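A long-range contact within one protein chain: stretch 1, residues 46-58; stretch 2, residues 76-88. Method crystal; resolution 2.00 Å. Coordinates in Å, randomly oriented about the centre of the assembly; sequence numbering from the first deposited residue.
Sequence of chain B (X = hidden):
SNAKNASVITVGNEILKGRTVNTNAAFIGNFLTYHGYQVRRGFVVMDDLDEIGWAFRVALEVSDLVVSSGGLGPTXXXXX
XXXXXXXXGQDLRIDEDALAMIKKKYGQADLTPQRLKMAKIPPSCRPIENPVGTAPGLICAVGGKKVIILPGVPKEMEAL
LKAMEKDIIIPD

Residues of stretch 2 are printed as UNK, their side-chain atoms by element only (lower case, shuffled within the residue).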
# COMPACT_ATOMS: atom_id res chain seq x y z
N MET B 46 -8.68 2.97 2.84
CA MET B 46 -10.08 3.25 2.50
C MET B 46 -10.37 4.73 2.59
O MET B 46 -9.63 5.50 3.26
CB MET B 46 -11.02 2.53 3.52
CG MET B 46 -11.03 0.97 3.37
SD MET B 46 -12.14 0.06 4.55
CE MET B 46 -11.52 0.66 6.01
N ASP B 47 -11.49 5.11 1.96
CA ASP B 47 -12.05 6.43 2.11
C ASP B 47 -12.59 6.60 3.51
O ASP B 47 -13.79 6.52 3.73
CB ASP B 47 -13.14 6.66 1.05
CG ASP B 47 -12.56 6.54 -0.35
OD1 ASP B 47 -11.76 7.46 -0.69
OD2 ASP B 47 -12.81 5.52 -1.05
N ASP B 48 -11.70 6.91 4.45
CA ASP B 48 -12.08 6.84 5.86
C ASP B 48 -11.12 7.75 6.62
O ASP B 48 -9.89 7.56 6.50
CB ASP B 48 -11.86 5.40 6.33
CG ASP B 48 -12.11 5.22 7.80
OD1 ASP B 48 -13.10 4.54 8.10
OD2 ASP B 48 -11.35 5.79 8.65
N LEU B 49 -11.66 8.69 7.42
CA LEU B 49 -10.81 9.74 8.03
C LEU B 49 -9.70 9.15 8.86
O LEU B 49 -8.57 9.57 8.74
CB LEU B 49 -11.61 10.74 8.92
CG LEU B 49 -12.58 11.61 8.13
CD1 LEU B 49 -13.46 12.48 9.08
CD2 LEU B 49 -11.87 12.47 7.10
N ASP B 50 -10.03 8.19 9.69
CA ASP B 50 -9.05 7.72 10.66
C ASP B 50 -7.98 6.90 9.92
O ASP B 50 -6.84 6.92 10.33
CB ASP B 50 -9.69 6.85 11.72
CG ASP B 50 -10.52 7.64 12.75
OD1 ASP B 50 -10.48 8.89 12.80
OD2 ASP B 50 -11.24 6.95 13.54
N GLU B 51 -8.37 6.18 8.87
CA GLU B 51 -7.42 5.33 8.15
C GLU B 51 -6.48 6.19 7.36
O GLU B 51 -5.27 5.90 7.26
CB GLU B 51 -8.16 4.39 7.17
CG GLU B 51 -9.02 3.34 7.90
CD GLU B 51 -8.15 2.32 8.62
OE1 GLU B 51 -7.50 1.50 7.93
OE2 GLU B 51 -8.08 2.35 9.87
N ILE B 52 -7.02 7.26 6.80
CA ILE B 52 -6.21 8.24 6.04
C ILE B 52 -5.22 8.92 6.98
O ILE B 52 -4.01 9.07 6.64
CB ILE B 52 -7.13 9.29 5.31
CG1 ILE B 52 -7.84 8.66 4.09
CG2 ILE B 52 -6.30 10.55 4.85
CD1 ILE B 52 -9.19 9.34 3.76
N GLY B 53 -5.71 9.29 8.18
CA GLY B 53 -4.87 9.93 9.17
C GLY B 53 -3.70 9.01 9.58
O GLY B 53 -2.55 9.49 9.76
N TRP B 54 -4.03 7.73 9.80
CA TRP B 54 -3.04 6.69 10.12
C TRP B 54 -1.91 6.65 9.07
O TRP B 54 -0.75 6.69 9.43
CB TRP B 54 -3.69 5.30 10.37
CG TRP B 54 -2.66 4.21 10.43
CD1 TRP B 54 -1.85 3.86 11.53
CD2 TRP B 54 -2.24 3.40 9.34
NE1 TRP B 54 -0.97 2.87 11.14
CE2 TRP B 54 -1.19 2.56 9.82
CE3 TRP B 54 -2.63 3.29 8.00
CZ2 TRP B 54 -0.54 1.62 8.99
CZ3 TRP B 54 -2.00 2.33 7.18
CH2 TRP B 54 -0.96 1.51 7.70
N ALA B 55 -2.27 6.60 7.79
CA ALA B 55 -1.31 6.42 6.71
C ALA B 55 -0.38 7.64 6.65
O ALA B 55 0.84 7.48 6.61
CB ALA B 55 -2.05 6.22 5.38
N PHE B 56 -0.93 8.84 6.75
CA PHE B 56 -0.08 10.04 6.69
C PHE B 56 0.88 10.07 7.87
O PHE B 56 2.04 10.39 7.70
CB PHE B 56 -0.91 11.37 6.66
CG PHE B 56 -1.40 11.76 5.28
CD1 PHE B 56 -0.51 12.20 4.30
CD2 PHE B 56 -2.76 11.69 4.97
CE1 PHE B 56 -0.94 12.53 3.04
CE2 PHE B 56 -3.22 12.04 3.68
CZ PHE B 56 -2.32 12.47 2.72
N ARG B 57 0.40 9.76 9.07
CA ARG B 57 1.28 9.77 10.24
C ARG B 57 2.45 8.76 10.16
O ARG B 57 3.61 9.10 10.40
CB ARG B 57 0.47 9.50 11.52
CG ARG B 57 -0.54 10.62 11.88
CD ARG B 57 0.12 11.99 11.76
NE ARG B 57 1.27 12.14 12.66
CZ ARG B 57 1.22 12.82 13.79
NH1 ARG B 57 0.06 13.37 14.15
NH2 ARG B 57 2.31 12.95 14.57
N VAL B 58 2.13 7.52 9.85
CA VAL B 58 3.19 6.56 9.59
C VAL B 58 4.13 6.98 8.44
O VAL B 58 5.36 6.92 8.62
CB VAL B 58 2.65 5.15 9.39
CG1 VAL B 58 3.79 4.18 9.29
CG2 VAL B 58 1.84 4.78 10.66
N UNK B 76 -18.76 13.75 -1.18
CA UNK B 76 -18.52 13.48 0.23
C UNK B 76 -17.54 12.32 0.46
O UNK B 76 -16.86 12.29 1.48
c UNK B 76 -21.99 14.53 0.58
c UNK B 76 -22.77 15.69 0.72
c UNK B 76 -20.71 14.47 1.11
c UNK B 76 -20.98 16.78 1.90
c UNK B 76 -22.25 16.83 1.38
c UNK B 76 -20.19 15.60 1.76
c UNK B 76 -19.85 13.22 0.96
N UNK B 77 -17.46 11.39 -0.48
CA UNK B 77 -16.56 10.24 -0.37
C UNK B 77 -15.10 10.69 -0.47
O UNK B 77 -14.19 9.96 -0.10
c UNK B 77 -16.37 7.77 -1.17
c UNK B 77 -16.86 9.22 -1.49
o UNK B 77 -15.77 7.12 -2.07
o UNK B 77 -16.58 7.28 -0.03
N UNK B 78 -14.87 11.90 -1.00
CA UNK B 78 -13.49 12.42 -1.13
C UNK B 78 -13.05 13.12 0.17
O UNK B 78 -13.32 14.32 0.35
o UNK B 78 -14.42 13.09 -4.52
o UNK B 78 -12.97 11.59 -3.84
c UNK B 78 -13.39 13.37 -2.34
c UNK B 78 -13.59 12.65 -3.67
N UNK B 79 -12.35 12.36 1.02
CA UNK B 79 -12.10 12.74 2.43
C UNK B 79 -10.62 12.98 2.76
O UNK B 79 -10.30 13.12 3.93
c UNK B 79 -13.95 11.09 3.25
s UNK B 79 -14.33 9.86 4.54
c UNK B 79 -14.79 11.03 5.66
c UNK B 79 -12.54 11.61 3.41
N UNK B 80 -9.74 13.00 1.76
CA UNK B 80 -8.31 12.90 2.01
C UNK B 80 -7.76 14.16 2.71
O UNK B 80 -7.05 14.05 3.70
o UNK B 80 -7.94 11.30 0.25
c UNK B 80 -7.53 12.60 0.72
c UNK B 80 -5.98 12.61 0.99
N UNK B 81 -8.14 15.34 2.23
CA UNK B 81 -7.73 16.61 2.85
C UNK B 81 -8.16 16.70 4.31
O UNK B 81 -7.36 17.05 5.19
c UNK B 81 -7.69 17.84 0.70
c UNK B 81 -8.26 17.87 2.06
c UNK B 81 -7.83 19.20 2.78
N UNK B 82 -9.40 16.36 4.57
CA UNK B 82 -9.88 16.39 5.94
C UNK B 82 -9.13 15.38 6.82
O UNK B 82 -8.81 15.66 7.97
c UNK B 82 -13.55 16.13 7.39
c UNK B 82 -11.40 16.12 5.98
o UNK B 82 -14.19 15.89 6.32
o UNK B 82 -14.11 16.19 8.49
c UNK B 82 -12.03 16.33 7.37
N UNK B 83 -8.93 14.17 6.30
CA UNK B 83 -8.14 13.17 7.05
C UNK B 83 -6.74 13.67 7.36
O UNK B 83 -6.23 13.46 8.45
N UNK B 84 -6.11 14.30 6.37
CA UNK B 84 -4.79 14.90 6.56
C UNK B 84 -4.80 16.02 7.61
O UNK B 84 -3.96 16.01 8.49
c UNK B 84 -1.75 15.41 5.73
c UNK B 84 -0.50 16.05 5.95
c UNK B 84 -4.22 15.47 5.27
c UNK B 84 -2.90 16.16 5.47
c UNK B 84 -0.41 17.43 5.91
c UNK B 84 -2.81 17.55 5.45
c UNK B 84 -1.55 18.20 5.68
N UNK B 85 -5.74 16.96 7.52
CA UNK B 85 -5.91 18.03 8.55
C UNK B 85 -6.03 17.49 9.97
O UNK B 85 -5.38 17.99 10.90
c UNK B 85 -7.14 18.86 8.26
N UNK B 86 -6.88 16.47 10.12
CA UNK B 86 -7.17 15.89 11.42
C UNK B 86 -5.90 15.29 11.95
O UNK B 86 -5.55 15.44 13.11
c UNK B 86 -8.65 14.17 12.58
c UNK B 86 -8.23 14.79 11.28
c UNK B 86 -9.47 12.88 12.31
n UNK B 86 -11.55 12.09 13.25
c UNK B 86 -10.17 12.46 13.59
N UNK B 87 -5.16 14.62 11.08
CA UNK B 87 -4.03 13.92 11.60
C UNK B 87 -2.86 14.85 11.98
O UNK B 87 -2.03 14.47 12.78
s UNK B 87 -2.45 13.30 9.42
c UNK B 87 -3.62 12.79 10.70
N UNK B 88 -2.80 16.07 11.43
CA UNK B 88 -1.79 17.03 11.90
C UNK B 88 -2.35 18.01 12.94
O UNK B 88 -1.65 18.93 13.40
c UNK B 88 -0.23 16.94 9.88
c UNK B 88 -1.48 19.67 9.01
c UNK B 88 -1.08 17.84 10.76
c UNK B 88 -2.11 18.60 9.89
O HOH W 1 -11.17 9.80 0.73

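Position 76 has seven side-chain carbons, one leading into a six-membered ring, with no oxygen on it: Phe76. Its CB, the side-chain atom nearest stretch 1, is 9.4 Å from Asp47 CB, and the ring takes no part.

Position 77 carries two carbons, the second bearing two oxygens, a carboxylate attached directly to CB: Asp77. Its OD2 lies 3.5 Å from Asp47 OD2, bringing like charges close together.

Position 78 has the same atoms, so it is Asp78; its CA-to-CB bond points away and it makes no contact.

Position 79 is an unbranched chain of two carbons, a sulfur and a carbon. The thioether identifies Met79. SD lies 3.5 Å from Asp47 O, and CE reaches 3.4 Å from Leu49 CG.

Position 80 has a CB carrying one oxygen and one carbon: Thr80. Its CG2 sits 3.9 Å from Phe56 CE2, at the edge of that ring.

Position 81, three carbons forked at CB, is Val81, directed away from stretch 1.

Position 82 has three carbons, the third carrying two oxygens, one methylene more than at 77: Glu82. Its OE2 is 3.8 Å from Leu49 CD1.

Position 83 has no side-chain atoms and is Gly83. An ideal CB here would fall 2.6 Å from Ile52 CG2, a clash; as deposited, Gly83 CA packs 3.9 Å from that methyl.

Position 84 again shows one carbon and a six-carbon ring: Phe84. Its edge meets the face of Phe56, with ring centroids 5.0 Å apart and planes at 70°; CD1 is 3.7 Å from Phe56 CG.

Position 85 has a lone CB, Ala85, out of reach.

Position 86 has four carbons in a row ending in nitrogen: Lys86. Its NZ forms a salt bridge with Asp50 OD1 at 3.4 Å, with a weak hydrogen bond.

Position 87 is one carbon and one sulfur, Cys87. CB lies 3.5 Å from Gly53 CA, and SG 3.7 Å from Phe56 CB.

Position 88, four carbons forked at the first with one arm two carbons long, is Ile88; its end leads away.

The contact joins helices 49-58 and 80-87, whose axes approach to 7.8 Å and cross at -61°. Glycine on each helix permits this closeness: CA of Leu49 is 4.5 Å from CA of Gly83, and CA of Gly53 is 4.7 Å from CA of Cys87. Apolar packing runs from Leu49 and Met79 to the aromatic pair. Arg57 NH1 donates to Cys87 O at 2.7 Å, while water 1 donates to Asp47 OD1 (2.8 Å) and accepts from Met79 N (2.8 Å). Together the stretches bury 797 Å².

Stretch 2, residues 76-88: FDDMTVEGFAKCI
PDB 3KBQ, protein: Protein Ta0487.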